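Local coordinates for putative diflavin flavoprotein A 3 (Synechocystis sp., PDB 6H0C) that probably transfers electrons from NADH to oxygen, reducing it to water, and is seen here as the flavodiiron core of a longer modular protein, at residues Ala11-Thr15 and Tyr42-Ala46; Met130-Asp134 and Thr145-Thr149; Glu166-Lys172 and Gln223-His229. All coordinates share one frame; numbering follows the deposited sequence.

Contact 1 of 3, residues Ala11-Thr15 and Tyr42-Ala46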
loop_
_atom_site.group_PDB
_atom_site.type_symbol
_atom_site.label_atom_id
_atom_site.label_comp_id
_atom_site.label_asym_id
_atom_site.label_seq_id
_atom_site.Cartn_x
_atom_site.Cartn_y
_atom_site.Cartn_z
ATOM N N ALA A 11 -19.564 -10.460 -13.404
ATOM C CA ALA A 11 -19.545 -10.163 -14.833
ATOM C C ALA A 11 -19.316 -11.483 -15.561
ATOM O O ALA A 11 -19.113 -12.508 -14.907
ATOM C CB ALA A 11 -18.463 -9.138 -15.166
ATOM N N VAL A 12 -19.355 -11.480 -16.893
ATOM C CA VAL A 12 -19.201 -12.737 -17.626
ATOM C C VAL A 12 -17.878 -13.401 -17.264
ATOM O O VAL A 12 -16.823 -12.759 -17.270
ATOM C CB VAL A 12 -19.276 -12.555 -19.162
ATOM C CG1 VAL A 12 -20.683 -12.190 -19.578
ATOM C CG2 VAL A 12 -18.290 -11.508 -19.637
ATOM N N ASP A 13 -17.959 -14.686 -16.921
ATOM C CA ASP A 13 -16.791 -15.491 -16.575
ATOM C C ASP A 13 -16.069 -14.998 -15.317
ATOM O O ASP A 13 -14.988 -15.485 -14.990
ATOM C CB ASP A 13 -15.806 -15.520 -17.750
ATOM C CG ASP A 13 -16.461 -15.969 -19.045
ATOM O OD1 ASP A 13 -17.143 -17.019 -19.037
ATOM O OD2 ASP A 13 -16.310 -15.257 -20.063
ATOM N N THR A 14 -16.671 -14.056 -14.601
ATOM C CA THR A 14 -15.958 -13.402 -13.513
ATOM C C THR A 14 -16.676 -13.490 -12.172
ATOM O O THR A 14 -17.857 -13.147 -12.048
ATOM C CB THR A 14 -15.708 -11.918 -13.828
ATOM O OG1 THR A 14 -15.195 -11.778 -15.163
ATOM C CG2 THR A 14 -14.718 -11.329 -12.825
ATOM N N THR A 15 -15.930 -13.924 -11.164
ATOM C CA THR A 15 -16.458 -14.092 -9.821
ATOM C C THR A 15 -15.578 -13.380 -8.799
ATOM O O THR A 15 -14.351 -13.389 -8.927
ATOM C CB THR A 15 -16.550 -15.580 -9.458
ATOM O OG1 THR A 15 -17.232 -16.278 -10.510
ATOM C CG2 THR A 15 -17.283 -15.775 -8.132
ATOM N N TYR A 42 -10.341 -12.251 -7.192
ATOM C CA TYR A 42 -11.194 -12.352 -8.379
ATOM C C TYR A 42 -10.800 -13.528 -9.264
ATOM O O TYR A 42 -9.619 -13.815 -9.467
ATOM C CB TYR A 42 -11.145 -11.052 -9.184
ATOM C CG TYR A 42 -11.544 -9.838 -8.371
ATOM C CD1 TYR A 42 -10.591 -9.120 -7.647
ATOM C CD2 TYR A 42 -12.877 -9.420 -8.302
ATOM C CE1 TYR A 42 -10.945 -8.011 -6.892
ATOM C CE2 TYR A 42 -13.242 -8.304 -7.541
ATOM C CZ TYR A 42 -12.267 -7.610 -6.840
ATOM O OH TYR A 42 -12.606 -6.506 -6.093
ATOM N N LEU A 43 -11.806 -14.213 -9.787
ATOM C CA LEU A 43 -11.580 -15.339 -10.674
ATOM C C LEU A 43 -12.198 -15.079 -12.046
ATOM O O LEU A 43 -13.414 -14.875 -12.163
ATOM C CB LEU A 43 -12.157 -16.611 -10.064
ATOM C CG LEU A 43 -11.869 -17.903 -10.812
ATOM C CD1 LEU A 43 -10.391 -18.219 -10.744
ATOM C CD2 LEU A 43 -12.688 -19.015 -10.202
ATOM N N ILE A 44 -11.353 -15.036 -13.071
ATOM C CA ILE A 44 -11.830 -15.054 -14.443
ATOM C C ILE A 44 -11.611 -16.448 -14.999
ATOM O O ILE A 44 -10.482 -16.933 -15.085
ATOM C CB ILE A 44 -11.120 -14.040 -15.348
ATOM C CG1 ILE A 44 -11.226 -12.626 -14.783
ATOM C CG2 ILE A 44 -11.724 -14.074 -16.750
ATOM C CD1 ILE A 44 -10.473 -11.594 -15.608
ATOM N N SER A 45 -12.700 -17.098 -15.372
ATOM C CA SER A 45 -12.609 -18.454 -15.861
ATOM C C SER A 45 -13.102 -18.533 -17.297
ATOM O O SER A 45 -14.294 -18.674 -17.545
ATOM C CB SER A 45 -13.408 -19.385 -14.962
ATOM O OG SER A 45 -13.166 -20.731 -15.319
ATOM N N ALA A 46 -12.181 -18.421 -18.244
ATOM C CA ALA A 46 -12.539 -18.487 -19.655
ATOM C C ALA A 46 -11.817 -19.661 -20.272
ATOM O O ALA A 46 -11.764 -20.728 -19.660
ATOM C CB ALA A 46 -12.184 -17.204 -20.362
HETATM O O HOH W 1 -15.288 -17.052 -12.433
#

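Contact 2 of 3, residues Met130-Asp134 and Thr145-Thr149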
loop_
_atom_site.group_PDB
_atom_site.type_symbol
_atom_site.label_atom_id
_atom_site.label_comp_id
_atom_site.label_asym_id
_atom_site.label_seq_id
_atom_site.Cartn_x
_atom_site.Cartn_y
_atom_site.Cartn_z
ATOM N N MET A 130 4.952 -8.432 -16.021
ATOM C CA MET A 130 4.158 -7.577 -16.891
ATOM C C MET A 130 4.527 -6.098 -16.722
ATOM O O MET A 130 4.710 -5.594 -15.606
ATOM C CB MET A 130 2.663 -7.791 -16.634
ATOM C CG MET A 130 2.156 -9.200 -16.967
ATOM S SD MET A 130 2.261 -9.591 -18.736
ATOM C CE MET A 130 1.224 -11.053 -18.835
ATOM N N LYS A 131 4.650 -5.428 -17.862
ATOM C CA LYS A 131 4.983 -4.018 -17.947
ATOM C C LYS A 131 3.777 -3.289 -18.541
ATOM O O LYS A 131 2.829 -3.927 -19.003
ATOM C CB LYS A 131 6.241 -3.827 -18.807
ATOM C CG LYS A 131 6.652 -2.389 -19.055
ATOM C CD LYS A 131 7.910 -2.306 -19.924
ATOM C CE LYS A 131 8.437 -0.870 -20.022
ATOM N NZ LYS A 131 9.671 -0.783 -20.867
ATOM N N GLY A 132 3.806 -1.962 -18.527
ATOM C CA GLY A 132 2.703 -1.178 -19.054
ATOM C C GLY A 132 2.369 -1.556 -20.482
ATOM O O GLY A 132 3.257 -1.646 -21.324
ATOM N N ASN A 133 1.086 -1.801 -20.733
ATOM C CA ASN A 133 0.564 -2.139 -22.061
ATOM C C ASN A 133 0.891 -3.561 -22.532
ATOM O O ASN A 133 0.659 -3.891 -23.697
ATOM C CB ASN A 133 1.055 -1.123 -23.097
ATOM C CG ASN A 133 0.586 0.291 -22.788
ATOM O OD1 ASN A 133 -0.551 0.504 -22.365
ATOM N ND2 ASN A 133 1.467 1.265 -22.988
ATOM N N ASP A 134 1.415 -4.399 -21.635
ATOM C CA ASP A 134 1.500 -5.835 -21.902
ATOM C C ASP A 134 0.106 -6.443 -21.853
ATOM O O ASP A 134 -0.797 -5.891 -21.215
ATOM C CB ASP A 134 2.400 -6.551 -20.892
ATOM C CG ASP A 134 3.868 -6.438 -21.229
ATOM O OD1 ASP A 134 4.195 -5.994 -22.349
ATOM O OD2 ASP A 134 4.699 -6.804 -20.371
ATOM N N THR A 145 -5.062 -6.092 -20.207
ATOM C CA THR A 145 -3.955 -5.154 -20.354
ATOM C C THR A 145 -3.454 -4.746 -18.965
ATOM O O THR A 145 -4.252 -4.491 -18.060
ATOM C CB THR A 145 -4.370 -3.906 -21.157
ATOM O OG1 THR A 145 -4.671 -4.295 -22.500
ATOM C CG2 THR A 145 -3.241 -2.887 -21.192
ATOM N N PHE A 146 -2.138 -4.693 -18.786
ATOM C CA PHE A 146 -1.595 -4.387 -17.469
ATOM C C PHE A 146 -1.059 -2.963 -17.363
ATOM O O PHE A 146 -0.503 -2.422 -18.314
ATOM C CB PHE A 146 -0.516 -5.415 -17.113
ATOM C CG PHE A 146 -1.046 -6.817 -17.035
ATOM C CD1 PHE A 146 -0.981 -7.662 -18.135
ATOM C CD2 PHE A 146 -1.670 -7.272 -15.880
ATOM C CE1 PHE A 146 -1.501 -8.953 -18.072
ATOM C CE2 PHE A 146 -2.189 -8.554 -15.809
ATOM C CZ PHE A 146 -2.106 -9.398 -16.905
ATOM N N ILE A 147 -1.245 -2.366 -16.193
ATOM C CA ILE A 147 -0.795 -1.007 -15.905
ATOM C C ILE A 147 -0.081 -0.935 -14.554
ATOM O O ILE A 147 -0.747 -0.908 -13.508
ATOM C CB ILE A 147 -1.972 0.007 -15.862
ATOM C CG1 ILE A 147 -2.884 -0.146 -17.083
ATOM C CG2 ILE A 147 -1.425 1.430 -15.727
ATOM C CD1 ILE A 147 -4.103 -0.994 -16.843
ATOM N N PRO A 148 1.268 -0.916 -14.565
ATOM C CA PRO A 148 2.019 -0.682 -13.321
ATOM C C PRO A 148 1.642 0.658 -12.665
ATOM O O PRO A 148 1.570 1.685 -13.340
ATOM C CB PRO A 148 3.484 -0.682 -13.787
ATOM C CG PRO A 148 3.483 -1.539 -15.023
ATOM C CD PRO A 148 2.164 -1.213 -15.702
ATOM N N THR A 149 1.384 0.650 -11.363
ATOM C CA THR A 149 1.023 1.884 -10.682
ATOM C C THR A 149 1.769 1.971 -9.354
ATOM O O THR A 149 1.163 1.939 -8.281
ATOM C CB THR A 149 -0.503 1.987 -10.452
ATOM O OG1 THR A 149 -0.975 0.807 -9.792
ATOM C CG2 THR A 149 -1.238 2.140 -11.782
#

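Contact 3 of 3, residues Glu166-Lys172 and Gln223-His229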
loop_
_atom_site.group_PDB
_atom_site.type_symbol
_atom_site.label_atom_id
_atom_site.label_comp_id
_atom_site.label_asym_id
_atom_site.label_seq_id
_atom_site.Cartn_x
_atom_site.Cartn_y
_atom_site.Cartn_z
ATOM N N GLU A 166 -15.220 -4.687 -18.921
ATOM C CA GLU A 166 -15.003 -3.285 -18.585
ATOM C C GLU A 166 -14.683 -3.104 -17.103
ATOM O O GLU A 166 -15.021 -2.086 -16.494
ATOM C CB GLU A 166 -16.218 -2.454 -18.977
ATOM C CG GLU A 166 -16.308 -2.254 -20.474
ATOM C CD GLU A 166 -17.707 -1.978 -20.933
ATOM O OE1 GLU A 166 -18.649 -2.571 -20.358
ATOM O OE2 GLU A 166 -17.856 -1.167 -21.865
ATOM N N ILE A 167 -14.035 -4.106 -16.528
ATOM C CA ILE A 167 -13.587 -4.015 -15.154
ATOM C C ILE A 167 -12.118 -3.628 -15.123
ATOM O O ILE A 167 -11.290 -4.214 -15.825
ATOM C CB ILE A 167 -13.775 -5.336 -14.394
ATOM C CG1 ILE A 167 -15.254 -5.724 -14.354
ATOM C CG2 ILE A 167 -13.201 -5.219 -12.985
ATOM C CD1 ILE A 167 -15.493 -7.124 -13.786
ATOM N N LEU A 168 -11.813 -2.623 -14.313
ATOM C CA LEU A 168 -10.439 -2.298 -13.960
ATOM C C LEU A 168 -10.153 -2.887 -12.582
ATOM O O LEU A 168 -10.816 -2.551 -11.598
ATOM C CB LEU A 168 -10.230 -0.783 -13.970
ATOM C CG LEU A 168 -8.814 -0.228 -13.924
ATOM C CD1 LEU A 168 -8.036 -0.651 -15.166
ATOM C CD2 LEU A 168 -8.873 1.283 -13.808
ATOM N N PHE A 169 -9.193 -3.797 -12.512
ATOM C CA PHE A 169 -8.776 -4.342 -11.230
ATOM C C PHE A 169 -7.745 -3.396 -10.639
ATOM O O PHE A 169 -6.637 -3.288 -11.159
ATOM C CB PHE A 169 -8.232 -5.762 -11.404
ATOM C CG PHE A 169 -9.256 -6.724 -11.933
ATOM C CD1 PHE A 169 -10.097 -7.409 -11.065
ATOM C CD2 PHE A 169 -9.409 -6.910 -13.295
ATOM C CE1 PHE A 169 -11.062 -8.281 -11.550
ATOM C CE2 PHE A 169 -10.379 -7.781 -13.791
ATOM C CZ PHE A 169 -11.205 -8.466 -12.922
ATOM N N THR A 170 -8.125 -2.698 -9.570
ATOM C CA THR A 170 -7.373 -1.536 -9.099
ATOM C C THR A 170 -6.544 -1.773 -7.843
ATOM O O THR A 170 -5.884 -0.846 -7.363
ATOM C CB THR A 170 -8.306 -0.337 -8.809
ATOM O OG1 THR A 170 -9.262 -0.708 -7.810
ATOM C CG2 THR A 170 -9.046 0.098 -10.085
ATOM N N ASP A 171 -6.581 -2.993 -7.311
ATOM C CA ASP A 171 -5.752 -3.340 -6.154
ATOM C C ASP A 171 -6.000 -2.304 -5.042
ATOM O O ASP A 171 -7.151 -2.087 -4.641
ATOM C CB ASP A 171 -4.259 -3.424 -6.565
ATOM C CG ASP A 171 -3.358 -4.034 -5.475
ATOM O OD1 ASP A 171 -3.464 -5.246 -5.191
ATOM O OD2 ASP A 171 -2.519 -3.297 -4.918
ATOM N N LYS A 172 -4.946 -1.639 -4.573
ATOM C CA LYS A 172 -5.088 -0.752 -3.430
ATOM C C LYS A 172 -5.768 0.572 -3.771
ATOM O O LYS A 172 -6.163 1.306 -2.871
ATOM C CB LYS A 172 -3.724 -0.494 -2.794
ATOM C CG LYS A 172 -3.152 -1.714 -2.088
ATOM C CD LYS A 172 -3.811 -1.929 -0.718
ATOM C CE LYS A 172 -3.343 -3.243 -0.083
ATOM N NZ LYS A 172 -3.758 -3.376 1.351
ATOM N N GLN A 223 -16.150 0.531 -16.390
ATOM C CA GLN A 223 -17.442 0.821 -15.788
ATOM C C GLN A 223 -17.515 0.323 -14.339
ATOM O O GLN A 223 -18.492 0.584 -13.624
ATOM C CB GLN A 223 -18.553 0.189 -16.614
ATOM C CG GLN A 223 -18.588 0.666 -18.059
ATOM C CD GLN A 223 -19.008 2.114 -18.187
ATOM O OE1 GLN A 223 -18.229 2.961 -18.627
ATOM N NE2 GLN A 223 -20.250 2.405 -17.814
ATOM N N THR A 224 -16.481 -0.408 -13.920
ATOM C CA THR A 224 -16.381 -0.931 -12.563
ATOM C C THR A 224 -14.923 -0.898 -12.132
ATOM O O THR A 224 -14.047 -1.264 -12.907
ATOM C CB THR A 224 -16.902 -2.387 -12.456
ATOM O OG1 THR A 224 -18.246 -2.467 -12.944
ATOM C CG2 THR A 224 -16.849 -2.900 -11.006
ATOM N N TYR A 225 -14.664 -0.445 -10.910
ATOM C CA TYR A 225 -13.377 -0.700 -10.267
ATOM C C TYR A 225 -13.523 -1.912 -9.365
ATOM O O TYR A 225 -14.474 -1.995 -8.582
ATOM C CB TYR A 225 -12.904 0.485 -9.428
ATOM C CG TYR A 225 -12.671 1.791 -10.163
ATOM C CD1 TYR A 225 -12.265 1.823 -11.497
ATOM C CD2 TYR A 225 -12.840 2.999 -9.500
ATOM C CE1 TYR A 225 -12.044 3.037 -12.141
ATOM C CE2 TYR A 225 -12.619 4.208 -10.134
ATOM C CZ TYR A 225 -12.222 4.229 -11.444
ATOM O OH TYR A 225 -12.013 5.461 -12.033
ATOM N N ALA A 226 -12.588 -2.850 -9.468
ATOM C CA ALA A 226 -12.586 -4.014 -8.592
ATOM C C ALA A 226 -11.367 -3.928 -7.687
ATOM O O ALA A 226 -10.279 -4.350 -8.076
ATOM C CB ALA A 226 -12.570 -5.291 -9.401
ATOM N N PRO A 227 -11.540 -3.358 -6.481
ATOM C CA PRO A 227 -10.423 -3.009 -5.594
ATOM C C PRO A 227 -10.061 -4.124 -4.613
ATOM O O PRO A 227 -10.800 -5.112 -4.498
ATOM C CB PRO A 227 -10.960 -1.792 -4.843
ATOM C CG PRO A 227 -12.457 -2.099 -4.704
ATOM C CD PRO A 227 -12.843 -2.953 -5.911
ATOM N N SER A 228 -8.950 -3.956 -3.901
ATOM C CA SER A 228 -8.555 -4.924 -2.873
ATOM C C SER A 228 -9.552 -5.034 -1.734
ATOM O O SER A 228 -9.735 -6.120 -1.169
ATOM C CB SER A 228 -7.195 -4.564 -2.269
ATOM O OG SER A 228 -6.169 -4.639 -3.237
ATOM N N HIS A 229 -10.162 -3.905 -1.376
ATOM C CA HIS A 229 -10.908 -3.799 -0.119
ATOM C C HIS A 229 -12.268 -3.144 -0.284
ATOM O O HIS A 229 -12.382 -2.082 -0.907
ATOM C CB HIS A 229 -10.105 -2.999 0.914
ATOM C CG HIS A 229 -8.700 -3.475 1.084
ATOM N ND1 HIS A 229 -8.391 -4.687 1.664
ATOM C CD2 HIS A 229 -7.518 -2.910 0.738
ATOM C CE1 HIS A 229 -7.080 -4.845 1.672
ATOM N NE2 HIS A 229 -6.528 -3.782 1.116
HETATM O O HOH W 2 -18.177 -3.332 -15.638
HETATM O O HOH W 3 -7.951 -5.526 -7.490
HETATM O O HOH W 4 -8.591 -1.269 -2.291
HETATM O O HOH W 5 -5.554 -6.793 -4.154
#

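Contact 1 of 3, residues Ala11-Thr15 and Tyr42-Ala46
Thr14 and Ile44 form an antiparallel non-hydrogen-bonded pair with CA atoms 4.5 Å apart, next to the hydrogen-bonded pair Thr15 and Leu43, as strand 14-21 begins alongside the end of strand 37-45. Thr15 binds Leu43 through both of its backbone groups, giving its N to Leu43 O at 2.9 Å and taking Leu43 N on its O at 2.8 Å. Just beyond the ladder, Ser45 N reaches Asp13 O at 2.8 Å, which ties the start of the strand to the turn before it. On the side of the sheet that carries Thr14 and Ile44, the two side chains run alongside each other, Thr14 OG1 facing Ile44 CG1. The hydroxyl is turned beside its own backbone N (chi1 -47°) and donates to Val12 O at 2.8 Å from above the carbonyl plane, bracing the type II turn Ala11-Thr14. That turn closes the hairpin between strands 4-11 and 14-21, the outer antiparallel part of the larger sheet in the metallo-beta-lactamase-like domain. Tyr42, further along, meets Thr15 O with its CB, while its ring packs edge-to-face with Phe169 and its OH bonds to Pro227 O, both in the facing sheet. The side occupied by Thr15 and Leu43 is bridged by a water, 2.8 Å from Thr15 OG1 and donating to Leu43 O at 2.9 Å; this carbonyl therefore receives two bonds, from Thr15 N and from the water. Asp13 lays its CB against Ser45 O at 3.5 Å. Its two carboxylate oxygens have different partners, OD1 in a salt bridge with Arg140 and OD2 in a hydrogen bond with His142.

Contact 2 of 3, residues Met130-Asp134 and Thr145-Thr149
Asn133 and Asp134 hold Phe146 by its two backbone polar groups. Asn133 N donates to Phe146 O at 3.0 Å, almost head-on to the carbonyl, and Asp134 O receives Phe146 N at 3.0 Å from 19° off its carbonyl plane. Softer CA-H...O contacts, from Gly132 to Phe146 O and from Thr145 to Asp134 O, flank this pair of bonds. The apolar contacts centre on the phenyl ring. With CG beside its backbone N (chi1 -64°), Met130 lays that methylene over one face, 3.9 Å from the centroid and nearer the ring's margin than its middle. The bend at chi2 (-65°) then carries SD obliquely past the ring in a Met-aromatic contact, 4.5 Å from the centroid, and the terminal methyl CE comes within 3.5 Å of Phe146 CE1. Both side chains also touch Ile105 of strand 103-106, which places them in the layer between the two sheets of the metallo-beta-lactamase-like sandwich: residues 130-134 carry the chain from strand 127-129, at the border of one sheet, to strand 135-137, at the border of the other. Pro148 packs its ring against the backbone of this connection, with CD 3.4 Å from Gly132 N, while Thr145 sets its CG2 methyl against Asn133 CA. Within the connection, polar bonds shape a type II turn from Lys131 to Asp134. Lys131 O accepts Asp134 N at 3.0 Å, and Lys131 N in return meets Asp134 OD2 at 2.9 Å from above the carboxylate plane, so the aspartate ties the ends of the turn by both backbone and side chain.

Contact 3 of 3, residues Glu166-Lys172 and Gln223-His229
Strands 167-171 and 224-227 are the parallel pair at one border of the five-stranded sheet, joined by a beta-alpha-beta crossover through helices 189-202 and 207-217. Leu168 N donates to Thr224 O at 3.0 Å and Leu168 O accepts Ala226 N at 2.8 Å; Ala226 O then takes Thr170 N at 3.1 Å, from well above its carbonyl plane. Further along, Ser228 N reaches Asp171 O at 2.7 Å. On one face, the Ala226 methyl packs against both Ile167 CG2, at 3.6 Å, and Phe169 CD1, at 3.7 Å. On the other, Leu168 CD2 and Thr170 CG2 both meet the Tyr225 ring obliquely. Toward the C-terminal side of the pair, where this fold commonly carries its metal site, Lys172 NZ donates to His229 NE2 at 2.8 Å, close to the imidazole plane. The lysine chain bends at its second torsion (chi2 -78°) to bring CD to the ring edge as well, while Ser228 CB lies over one ring face. Thr38 O holds His229 ND1, fixing the ring rotation, and Lys172 NZ also bonds a citrate, probably from crystallisation. Asp171 OD1 binds His83. Outward, Phe169 stacks on Phe52 of strand 49-52, Tyr225 bonds Thr241 of helix 237-253, and strand 158-162 pairs with Phe169 along the sheet.

The three contacts follow one another along the chain without nesting or crossing. Contact 1 closes a loop of 26 residues holding the rest of strand 14-21 and most of strand 37-45, within the larger sheet. Contact 2 closes the shortest loop, ten residues around the hairpin of strands 135-137 and 143-148, just after the chain has passed from the larger sheet to the smaller. Contact 3 closes the longest, 50 residues containing two helices, and adds the last strand of the smaller sheet. Contacts 1 and 3 meet across the sandwich, where Ala11 also touches Ile167; contacts 2 and 3 share a sheet and touch lightly through Ile147 and Leu168.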